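Local coordinates for protein autolysin E (Staphylococcus aureus, PDB 4PI8) that probably hydrolyses glycosidic bonds in the NAG-NAM strands of cell-wall peptidoglycan, as a glucosaminidase of the lysozyme superfamily, at residues A14-Q19 against I41-M45; V96-Y100 against M208-Y212; E170-Q176 against Q191-A195. The protein carries 1 engineered substitution. All blocks are in the same frame, centred on the assembly; numbering follows the deposited sequence. Where two conformers were deposited one is given.

Contact 1: residues A14-Q19 against I41-M45; sequences AVSMQQ and IAKAM
The side-chain amide of Gln18, a residue that packs on Met45, is gripped at both ends by residues beyond the two helices. Its NE2 donates to Gln193 OE1 and its OE1 accepts from Gln25 NE2, so the rotation of the amide is fixed while the aliphatic part of the side chain is left for packing. Across the helices, Gln18 CG lies 3.5 Å from Met45 SD. Met45 supplies the largest share of the opposing surface. Its CG stands between the backbone N and the carbonyl carbon (chi1 64°), and a bend at chi3 (-75°) turns CE back against helix 11-18. There CE lies 4.0 Å from Ala14 CB, and Met45 SD comes within 3.8 Å of Val15 CG2. On the flank, CG1 of Val15 meets CB of Ala42 at 4.0 Å, and CB of Gln18 rests on Ile41 CG2 at 3.9 Å. The end of the extended Gln19 chain, NE2, comes near Ala42 CB and donates an N-H to Asn38 O. Trp184, from helix 179-184, packs on both Gln18 and Met45. The two short helical segments cross at 128°, held together by dispersion across a methyl- and sulfur-rich seam, while the glutamine amides spend their hydrogen bonds on residues outside the two segments.

Contact 2: residues V96-Y100 against M208-Y212; sequences VNVIY and MDKSY
Two first torsions bring Asn97 and Tyr212 together edge to edge across this contact: the carboxamide carbon CG of Asn97 stands opposite that residue's own main-chain nitrogen (chi1 180°), and a chi1 of -90° turns the Tyr212 ring out from its helix to meet it. The side chains arrive from opposite directions with amide and ring nearly coplanar, and Asn97 ND2 donates to Tyr212 OH over 2.9 Å, the hydroxyl lying in the amide plane. The other end of the same amide works within its own segment. Asn97 OD1 accepts from Tyr100 N at 3.0 Å in a nearly straight bond (168°), with the donor above the carbonyl plane, and a weak bond from Ile99 N joins it. Beside this polar link the contact is apolar. Ile99 CG2 wedges between Ser211 CB at 3.7 Å and the edge of the Tyr212 ring, where CE1 is 3.8 Å away. Met208, bent at its last torsion, brings CE to 3.8 Å from Tyr100 CB, while its SD lies near the plane of the Tyr100 ring, at the edge. The Tyr100 hydroxyl bonds to His104, one turn further along helix 98-108. Asn97 is thus a classical N-cap residue: it closes the start of helix 98-108 and also ties that helix to helix 200-215 in the buried helical core of this lysozyme-superfamily domain.

Contact 3: residues E170-Q176 against Q191-A195; sequences EYFENNQ and QHQYA. With AMU (N-acetyl-beta-muramic acid), chain B; NAG (2-acetamido-2-deoxy-beta-D-glucopyranose), chain C.
Tyr171 lies sandwiched between His192 and Tyr194 in an aromatic cluster that forms part of the glycan pocket, just where a Schellman motif ends helix 156-172. A chi1 of -76° sets CG on the far side of CB from the carbonyl carbon, and the ring reaches toward the 191-195 loop. CG and CD1 lie beneath His192 CE1, CD1 also nearing Tyr194 CD2, and Tyr171 CD2 adds a neighbour in His192 ND1. Further out, Tyr171 CE1 comes close to AMU O10 and Tyr171 CE2 to His192 O. His192 CE1 sits over the ring centre, 3.2 Å from Tyr171 CZ; the two rings form an offset stack with planes 26° apart. On the opposite face CD2 of Tyr194 approaches Tyr171 CZ at 3.5 Å, nearer the rim. At the tip, Tyr171 OH donates to the lactyl carboxylate of the muramic acid, 2.7 Å from AMU O10.

Gln176 positions the stacking histidine. His192 ND1 donates to Gln176 OE1 at 2.8 Å, in the carbonyl plane and on a lone pair, and Gln176 NE2 returns a bond to His192 O over 3.0 Å. Asn174 ND2 adds a second grip on Gln176 OE1 at 2.9 Å, from above the carbonyl plane. Gln181 O accepts a further bond from Gln176 NE2. Asn174 and Gln176 lie in the Schellman motif, so the helix end and the hold on the histidine ring are directly linked.

The loop backbone reads the sugars directly: Gln193 N donates to the acetyl oxygen O7 of NAG, and Tyr194 O accepts from AMU N2 at 2.8 Å. Next to that bond the acetyl methyl of the muramic acid makes a CH-pi contact, its C8 lying 3.6 Å above the plane of the Tyr194 ring, over the ring centre.

In the fold
Contact 1, between helices 11-18 and 38-45, closes along the chain before contact 2 opens. Contact 2 joins helices 98-108 and 200-215, and contact 3, between the end of helix 156-172 and the loop from helix 179-184 to helix 200-215, is nested inside the long excursion that contact 2 closes; both belong to the glucosaminidase domain. The centres of contacts 1 and 3 are about 17 Å apart, those of contacts 2 and 3 about 19 Å, and those of contacts 1 and 2 about 27 Å. The sugar-binding loop meets contact 1 through Gln193, and the helix end meets contact 2 through Phe172, packed on Val96 and Tyr100, so contact 3 lies between them.

Contact 1: residues A14-Q19 against I41-M45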
loop_
_atom_site.group_PDB
_atom_site.type_symbol
_atom_site.label_atom_id
_atom_site.label_comp_id
_atom_site.label_asym_id
_atom_site.label_seq_id
_atom_site.Cartn_x
_atom_site.Cartn_y
_atom_site.Cartn_z
ATOM N N ALA A 14 -1.250 -20.389 -9.650
ATOM C CA ALA A 14 -1.549 -19.040 -9.167
ATOM C C ALA A 14 -2.064 -18.097 -10.250
ATOM O O ALA A 14 -3.010 -17.348 -10.076
ATOM C CB ALA A 14 -0.327 -18.460 -8.485
ATOM N N VAL A 15 -1.454 -18.173 -11.441
ATOM C CA VAL A 15 -1.899 -17.365 -12.549
ATOM C C VAL A 15 -3.363 -17.646 -12.882
ATOM O O VAL A 15 -4.169 -16.746 -13.073
ATOM C CB VAL A 15 -1.031 -17.569 -13.802
ATOM C CG1 VAL A 15 -1.689 -16.929 -15.014
ATOM C CG2 VAL A 15 0.369 -17.069 -13.567
ATOM N N SER A 16 -3.719 -18.939 -12.947
ATOM C CA SER A 16 -5.103 -19.304 -13.276
ATOM C C SER A 16 -6.090 -18.717 -12.259
ATOM O O SER A 16 -7.170 -18.285 -12.576
ATOM C CB SER A 16 -5.266 -20.814 -13.312
ATOM O OG SER A 16 -4.560 -21.364 -14.401
ATOM N N MET A 17 -5.683 -18.760 -10.989
ATOM C CA MET A 17 -6.515 -18.195 -9.911
ATOM C C MET A 17 -6.677 -16.667 -10.076
ATOM O O MET A 17 -7.739 -16.183 -9.956
ATOM C CB MET A 17 -5.912 -18.589 -8.566
ATOM C CG MET A 17 -6.021 -20.080 -8.286
ATOM S SD MET A 17 -5.041 -20.732 -6.940
ATOM C CE MET A 17 -5.996 -20.219 -5.573
ATOM N N GLN A 18 -5.557 -15.968 -10.376
ATOM C CA GLN A 18 -5.590 -14.498 -10.549
ATOM C C GLN A 18 -6.466 -14.085 -11.743
ATOM O O GLN A 18 -7.031 -13.023 -11.757
ATOM C CB GLN A 18 -4.198 -13.963 -10.777
ATOM C CG GLN A 18 -3.241 -14.076 -9.618
ATOM C CD GLN A 18 -3.586 -13.290 -8.359
ATOM O OE1 GLN A 18 -4.477 -12.443 -8.381
ATOM N NE2 GLN A 18 -2.837 -13.555 -7.323
ATOM N N GLN A 19 -6.549 -15.004 -12.719
ATOM C CA GLN A 19 -7.364 -14.804 -13.915
ATOM C C GLN A 19 -8.796 -15.314 -13.741
ATOM O O GLN A 19 -9.629 -15.297 -14.686
ATOM C CB GLN A 19 -6.707 -15.542 -15.088
ATOM C CG GLN A 19 -5.360 -14.990 -15.480
ATOM C CD GLN A 19 -4.592 -15.865 -16.471
ATOM O OE1 GLN A 19 -4.900 -17.057 -16.647
ATOM N NE2 GLN A 19 -3.594 -15.290 -17.116
ATOM N N ILE A 41 -1.964 -9.693 -16.763
ATOM C CA ILE A 41 -1.971 -10.181 -15.357
ATOM C C ILE A 41 -0.814 -11.117 -15.152
ATOM O O ILE A 41 -0.018 -10.991 -14.195
ATOM C CB ILE A 41 -3.268 -10.898 -15.046
ATOM C CG1 ILE A 41 -4.424 -9.954 -15.020
ATOM C CG2 ILE A 41 -3.138 -11.636 -13.702
ATOM C CD1 ILE A 41 -5.790 -10.635 -15.139
ATOM N N ALA A 42 -0.652 -12.116 -16.033
ATOM C CA ALA A 42 0.426 -13.049 -15.908
ATOM C C ALA A 42 1.812 -12.400 -15.913
ATOM O O ALA A 42 2.692 -12.792 -15.168
ATOM C CB ALA A 42 0.339 -14.142 -16.993
ATOM N N LYS A 43 2.012 -11.437 -16.833
ATOM C CA LYS A 43 3.286 -10.763 -16.935
ATOM C C LYS A 43 3.635 -9.997 -15.618
ATOM O O LYS A 43 4.746 -10.048 -15.102
ATOM C CB LYS A 43 3.264 -9.782 -18.134
ATOM C CG LYS A 43 4.574 -9.021 -18.291
ATOM C CD LYS A 43 4.573 -7.999 -19.419
ATOM C CE LYS A 43 5.697 -7.003 -19.161
ATOM N NZ LYS A 43 5.930 -6.096 -20.317
ATOM N N ALA A 44 2.604 -9.327 -15.125
ATOM C CA ALA A 44 2.717 -8.445 -13.942
ATOM C C ALA A 44 3.107 -9.212 -12.687
ATOM O O ALA A 44 3.895 -8.735 -11.873
ATOM C CB ALA A 44 1.447 -7.677 -13.688
ATOM N N MET A 45 2.627 -10.456 -12.564
ATOM C CA MET A 45 2.905 -11.271 -11.394
ATOM C C MET A 45 4.169 -12.106 -11.531
ATOM O O MET A 45 4.623 -12.759 -10.582
ATOM C CB MET A 45 1.647 -12.082 -10.943
ATOM C CG MET A 45 1.237 -13.062 -11.977
ATOM S SD MET A 45 -0.308 -13.897 -11.581
ATOM C CE MET A 45 0.275 -15.012 -10.337
#

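Contact 2: residues V96-Y100 against M208-Y212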
loop_
_atom_site.group_PDB
_atom_site.type_symbol
_atom_site.label_atom_id
_atom_site.label_comp_id
_atom_site.label_asym_id
_atom_site.label_seq_id
_atom_site.Cartn_x
_atom_site.Cartn_y
_atom_site.Cartn_z
ATOM N N VAL A 96 6.382 -0.625 11.286
ATOM C CA VAL A 96 6.082 -0.511 9.849
ATOM C C VAL A 96 7.125 0.431 9.249
ATOM O O VAL A 96 7.267 1.577 9.712
ATOM C CB VAL A 96 4.725 0.073 9.621
ATOM C CG1 VAL A 96 4.437 0.249 8.146
ATOM C CG2 VAL A 96 3.613 -0.824 10.180
ATOM N N ASN A 97 7.836 -0.041 8.245
ATOM C CA ASN A 97 8.899 0.748 7.539
ATOM C C ASN A 97 8.371 2.122 7.126
ATOM O O ASN A 97 7.406 2.162 6.359
ATOM C CB ASN A 97 9.397 -0.098 6.392
ATOM C CG ASN A 97 10.469 0.550 5.561
ATOM O OD1 ASN A 97 10.349 1.717 5.155
ATOM N ND2 ASN A 97 11.428 -0.222 5.118
ATOM N N VAL A 98 8.964 3.196 7.612
ATOM C CA VAL A 98 8.356 4.510 7.381
ATOM C C VAL A 98 8.550 4.967 5.936
ATOM O O VAL A 98 7.725 5.763 5.429
ATOM C CB VAL A 98 8.883 5.602 8.366
ATOM C CG1 VAL A 98 10.326 6.015 8.050
ATOM C CG2 VAL A 98 7.951 6.770 8.451
ATOM N N ILE A 99 9.614 4.514 5.288
ATOM C CA ILE A 99 9.781 4.874 3.876
ATOM C C ILE A 99 8.682 4.214 3.022
ATOM O O ILE A 99 8.124 4.828 2.101
ATOM C CB ILE A 99 11.181 4.635 3.380
ATOM C CG1 ILE A 99 12.161 5.652 3.976
ATOM C CG2 ILE A 99 11.240 4.646 1.866
ATOM C CD1 ILE A 99 13.620 5.377 3.719
ATOM N N TYR A 100 8.380 2.946 3.311
ATOM C CA TYR A 100 7.264 2.283 2.696
ATOM C C TYR A 100 5.999 3.047 2.987
ATOM O O TYR A 100 5.207 3.320 2.067
ATOM C CB TYR A 100 7.168 0.828 3.211
ATOM C CG TYR A 100 5.757 0.325 3.136
ATOM C CD1 TYR A 100 5.107 0.160 1.930
ATOM C CD2 TYR A 100 5.016 0.147 4.303
ATOM C CE1 TYR A 100 3.780 -0.171 1.884
ATOM C CE2 TYR A 100 3.687 -0.217 4.277
ATOM C CZ TYR A 100 3.061 -0.300 3.067
ATOM O OH TYR A 100 1.703 -0.578 3.047
ATOM N N MET A 208 10.111 4.129 -3.038
ATOM C CA MET A 208 10.930 3.647 -1.977
ATOM C C MET A 208 12.386 3.633 -2.368
ATOM O O MET A 208 13.236 4.027 -1.577
ATOM C CB MET A 208 10.560 2.220 -1.557
ATOM C CG MET A 208 9.222 2.170 -0.831
ATOM S SD MET A 208 8.719 0.479 -0.400
ATOM C CE MET A 208 9.955 0.099 0.746
ATOM N N ASP A 209 12.663 3.154 -3.578
ATOM C CA ASP A 209 14.070 3.061 -3.986
ATOM C C ASP A 209 14.695 4.466 -4.048
ATOM O O ASP A 209 15.850 4.626 -3.617
ATOM C CB ASP A 209 14.170 2.362 -5.333
ATOM C CG ASP A 209 15.478 1.602 -5.494
ATOM O OD1 ASP A 209 16.186 1.285 -4.523
ATOM O OD2 ASP A 209 15.726 1.254 -6.657
ATOM N N LYS A 210 13.959 5.419 -4.587
ATOM C CA LYS A 210 14.477 6.784 -4.641
ATOM C C LYS A 210 14.809 7.273 -3.219
ATOM O O LYS A 210 15.854 7.888 -2.966
ATOM C CB LYS A 210 13.481 7.679 -5.350
ATOM C CG LYS A 210 13.996 8.988 -5.894
ATOM C CD LYS A 210 12.885 9.687 -6.681
ATOM C CE LYS A 210 12.971 9.376 -8.142
ATOM N NZ LYS A 210 12.053 10.255 -8.907
ATOM N N SER A 211 13.913 7.034 -2.254
ATOM C CA SER A 211 14.137 7.534 -0.905
ATOM C C SER A 211 15.291 6.796 -0.235
ATOM O O SER A 211 16.089 7.407 0.506
ATOM C CB SER A 211 12.858 7.375 -0.101
ATOM O OG SER A 211 11.826 8.116 -0.637
ATOM N N TYR A 212 15.431 5.488 -0.470
ATOM C CA TYR A 212 16.558 4.733 0.069
ATOM C C TYR A 212 17.879 5.352 -0.441
ATOM O O TYR A 212 18.824 5.486 0.337
ATOM C CB TYR A 212 16.531 3.218 -0.303
ATOM C CG TYR A 212 15.792 2.367 0.691
ATOM C CD1 TYR A 212 14.464 2.588 0.988
ATOM C CD2 TYR A 212 16.430 1.349 1.346
ATOM C CE1 TYR A 212 13.845 1.822 1.973
ATOM C CE2 TYR A 212 15.789 0.576 2.320
ATOM C CZ TYR A 212 14.486 0.857 2.603
ATOM O OH TYR A 212 13.874 0.097 3.591
#

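Contact 3: residues E170-Q176 against Q191-A195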
loop_
_atom_site.group_PDB
_atom_site.type_symbol
_atom_site.label_atom_id
_atom_site.label_comp_id
_atom_site.label_asym_id
_atom_site.label_seq_id
_atom_site.Cartn_x
_atom_site.Cartn_y
_atom_site.Cartn_z
ATOM N N GLU A 170 -3.684 -6.328 9.511
ATOM C CA GLU A 170 -4.377 -7.126 8.506
ATOM C C GLU A 170 -3.484 -7.758 7.456
ATOM O O GLU A 170 -3.839 -8.782 6.897
ATOM C CB GLU A 170 -5.460 -6.329 7.799
ATOM C CG GLU A 170 -6.416 -5.712 8.816
ATOM C CD GLU A 170 -7.053 -6.727 9.745
ATOM O OE1 GLU A 170 -7.431 -7.834 9.262
ATOM O OE2 GLU A 170 -7.162 -6.385 10.954
ATOM N N TYR A 171 -2.322 -7.163 7.148
ATOM C CA TYR A 171 -1.394 -7.677 6.168
ATOM C C TYR A 171 -0.164 -8.265 6.830
ATOM O O TYR A 171 0.187 -9.464 6.631
ATOM C CB TYR A 171 -1.063 -6.615 5.078
ATOM C CG TYR A 171 -2.207 -6.491 4.122
ATOM C CD1 TYR A 171 -3.334 -5.727 4.442
ATOM C CD2 TYR A 171 -2.228 -7.189 2.925
ATOM C CE1 TYR A 171 -4.443 -5.640 3.606
ATOM C CE2 TYR A 171 -3.360 -7.130 2.103
ATOM C CZ TYR A 171 -4.432 -6.361 2.446
ATOM O OH TYR A 171 -5.525 -6.332 1.614
ATOM N N PHE A 172 0.588 -7.474 7.601
ATOM C CA PHE A 172 1.831 -7.994 8.131
ATOM C C PHE A 172 1.596 -9.207 9.077
ATOM O O PHE A 172 2.354 -10.164 9.070
ATOM C CB PHE A 172 2.681 -6.941 8.836
ATOM C CG PHE A 172 3.123 -5.785 7.978
ATOM C CD1 PHE A 172 3.056 -5.821 6.602
ATOM C CD2 PHE A 172 3.730 -4.718 8.577
ATOM C CE1 PHE A 172 3.566 -4.798 5.849
ATOM C CE2 PHE A 172 4.261 -3.714 7.811
ATOM C CZ PHE A 172 4.183 -3.723 6.448
ATOM N N GLU A 173 0.563 -9.138 9.876
ATOM C CA GLU A 173 0.214 -10.251 10.783
ATOM C C GLU A 173 -0.387 -11.421 10.035
ATOM O O GLU A 173 -0.536 -12.507 10.637
ATOM C CB GLU A 173 -0.704 -9.778 11.885
ATOM C CG GLU A 173 -0.040 -8.836 12.888
ATOM C CD GLU A 173 1.101 -9.454 13.608
ATOM O OE1 GLU A 173 0.911 -10.540 14.247
ATOM O OE2 GLU A 173 2.203 -8.964 13.523
ATOM N N ASN A 174 -0.678 -11.251 8.761
ATOM C CA ASN A 174 -1.176 -12.320 7.863
ATOM C C ASN A 174 -0.062 -12.859 6.985
ATOM O O ASN A 174 -0.357 -13.431 5.928
ATOM C CB ASN A 174 -2.352 -11.819 7.024
ATOM C CG ASN A 174 -3.106 -12.933 6.303
ATOM O OD1 ASN A 174 -3.430 -13.946 6.979
ATOM N ND2 ASN A 174 -3.294 -12.832 4.989
ATOM N N ASN A 175 1.211 -12.613 7.323
ATOM C CA ASN A 175 2.327 -13.081 6.564
ATOM C C ASN A 175 2.436 -12.538 5.137
ATOM O O ASN A 175 3.117 -13.102 4.272
ATOM C CB ASN A 175 2.352 -14.632 6.559
ATOM C CG ASN A 175 3.708 -15.195 6.201
ATOM O OD1 ASN A 175 4.765 -14.653 6.604
ATOM N ND2 ASN A 175 3.720 -16.327 5.447
ATOM N N GLN A 176 1.890 -11.335 4.942
ATOM C CA GLN A 176 2.096 -10.579 3.680
ATOM C C GLN A 176 3.035 -9.428 4.097
ATOM O O GLN A 176 2.580 -8.392 4.542
ATOM C CB GLN A 176 0.752 -10.116 3.143
ATOM C CG GLN A 176 -0.126 -11.252 2.661
ATOM C CD GLN A 176 -1.534 -10.808 2.300
ATOM O OE1 GLN A 176 -2.422 -10.771 3.150
ATOM N NE2 GLN A 176 -1.747 -10.429 1.086
ATOM N N GLN A 191 -6.904 -13.951 -3.102
ATOM C CA GLN A 191 -7.598 -13.535 -1.925
ATOM C C GLN A 191 -6.762 -12.496 -1.241
ATOM O O GLN A 191 -5.543 -12.574 -1.194
ATOM C CB GLN A 191 -7.695 -14.723 -0.869
ATOM C CG GLN A 191 -8.528 -15.832 -1.391
ATOM C CD GLN A 191 -8.877 -16.775 -0.286
ATOM O OE1 GLN A 191 -8.398 -17.905 -0.239
ATOM N NE2 GLN A 191 -9.660 -16.306 0.631
ATOM N N HIS A 192 -7.454 -11.637 -0.505
ATOM C CA HIS A 192 -6.828 -10.694 0.419
ATOM C C HIS A 192 -5.683 -9.943 -0.256
ATOM O O HIS A 192 -4.577 -9.845 0.346
ATOM C CB HIS A 192 -6.396 -11.358 1.732
ATOM C CG HIS A 192 -6.286 -10.359 2.830
ATOM N ND1 HIS A 192 -5.066 -9.896 3.301
ATOM C CD2 HIS A 192 -7.234 -9.590 3.426
ATOM C CE1 HIS A 192 -5.279 -8.934 4.179
ATOM N NE2 HIS A 192 -6.579 -8.712 4.271
ATOM N N GLN A 193 -5.964 -9.335 -1.371
ATOM C CA GLN A 193 -4.936 -8.548 -2.133
ATOM C C GLN A 193 -5.223 -7.081 -1.979
ATOM O O GLN A 193 -6.341 -6.593 -2.013
ATOM C CB GLN A 193 -4.946 -8.999 -3.572
ATOM C CG GLN A 193 -4.410 -10.424 -3.642
ATOM C CD GLN A 193 -4.307 -11.138 -4.987
ATOM O OE1 GLN A 193 -3.738 -12.218 -4.997
ATOM N NE2 GLN A 193 -4.866 -10.605 -6.026
ATOM N N TYR A 194 -4.123 -6.311 -1.852
ATOM C CA TYR A 194 -4.288 -4.918 -1.403
ATOM C C TYR A 194 -4.892 -4.055 -2.448
ATOM O O TYR A 194 -5.569 -3.057 -2.112
ATOM C CB TYR A 194 -2.925 -4.368 -0.939
ATOM C CG TYR A 194 -3.085 -3.182 0.044
ATOM C CD1 TYR A 194 -3.350 -1.893 -0.454
ATOM C CD2 TYR A 194 -2.993 -3.358 1.373
ATOM C CE1 TYR A 194 -3.597 -0.868 0.437
ATOM C CE2 TYR A 194 -3.246 -2.302 2.269
ATOM C CZ TYR A 194 -3.538 -1.092 1.756
ATOM O OH TYR A 194 -3.752 -0.045 2.696
ATOM N N ALA A 195 -4.620 -4.319 -3.727
ATOM C CA ALA A 195 -5.026 -3.440 -4.778
ATOM C C ALA A 195 -5.330 -4.197 -6.042
ATOM O O ALA A 195 -4.814 -5.320 -6.202
ATOM C CB ALA A 195 -3.925 -2.437 -5.015
HETATM C C1 AMU B . -8.779 -2.946 -3.045
HETATM C C2 AMU B . -9.104 -3.311 -1.626
HETATM C C3 AMU B . -9.281 -4.832 -1.499
HETATM C C4 AMU B . -10.332 -5.289 -2.538
HETATM C C5 AMU B . -9.996 -4.722 -3.888
HETATM C C6 AMU B . -11.036 -5.121 -4.938
HETATM C C7 AMU B . -8.211 -2.424 0.532
HETATM C C8 AMU B . -6.941 -2.199 1.325
HETATM C C9 AMU B . -8.633 -5.857 0.583
HETATM C C10 AMU B . -8.812 -5.541 2.018
HETATM C C11 AMU B . -8.674 -7.362 0.330
HETATM O O1 AMU B . -8.660 -1.541 -3.199
HETATM O O3 AMU B . -9.660 -5.219 -0.182
HETATM O O4 AMU B . -10.287 -6.724 -2.496
HETATM O O5 AMU B . -9.920 -3.319 -3.827
HETATM O O6 AMU B . -10.648 -4.756 -6.267
HETATM O O7 AMU B . -9.291 -2.075 0.959
HETATM O O10 AMU B . -7.811 -5.540 2.795
HETATM O O11 AMU B . -10.009 -5.320 2.464
HETATM N N2 AMU B . -8.024 -2.905 -0.690
HETATM C C1 NAG C . -11.561 -7.338 -2.409
HETATM C C2 NAG C . -11.234 -8.831 -2.528
HETATM C C3 NAG C . -12.550 -9.621 -2.427
HETATM C C4 NAG C . -13.248 -9.186 -1.175
HETATM C C5 NAG C . -13.427 -7.680 -1.086
HETATM C C6 NAG C . -13.924 -7.327 0.284
HETATM C C7 NAG C . -9.191 -9.630 -3.728
HETATM C C8 NAG C . -8.621 -10.005 -5.041
HETATM N N2 NAG C . -10.474 -9.229 -3.716
HETATM O O3 NAG C . -12.240 -11.004 -2.342
HETATM O O4 NAG C . -14.563 -9.736 -1.173
HETATM O O5 NAG C . -12.148 -7.050 -1.166
HETATM O O6 NAG C . -14.219 -5.931 0.189
HETATM O O7 NAG C . -8.525 -9.685 -2.686
#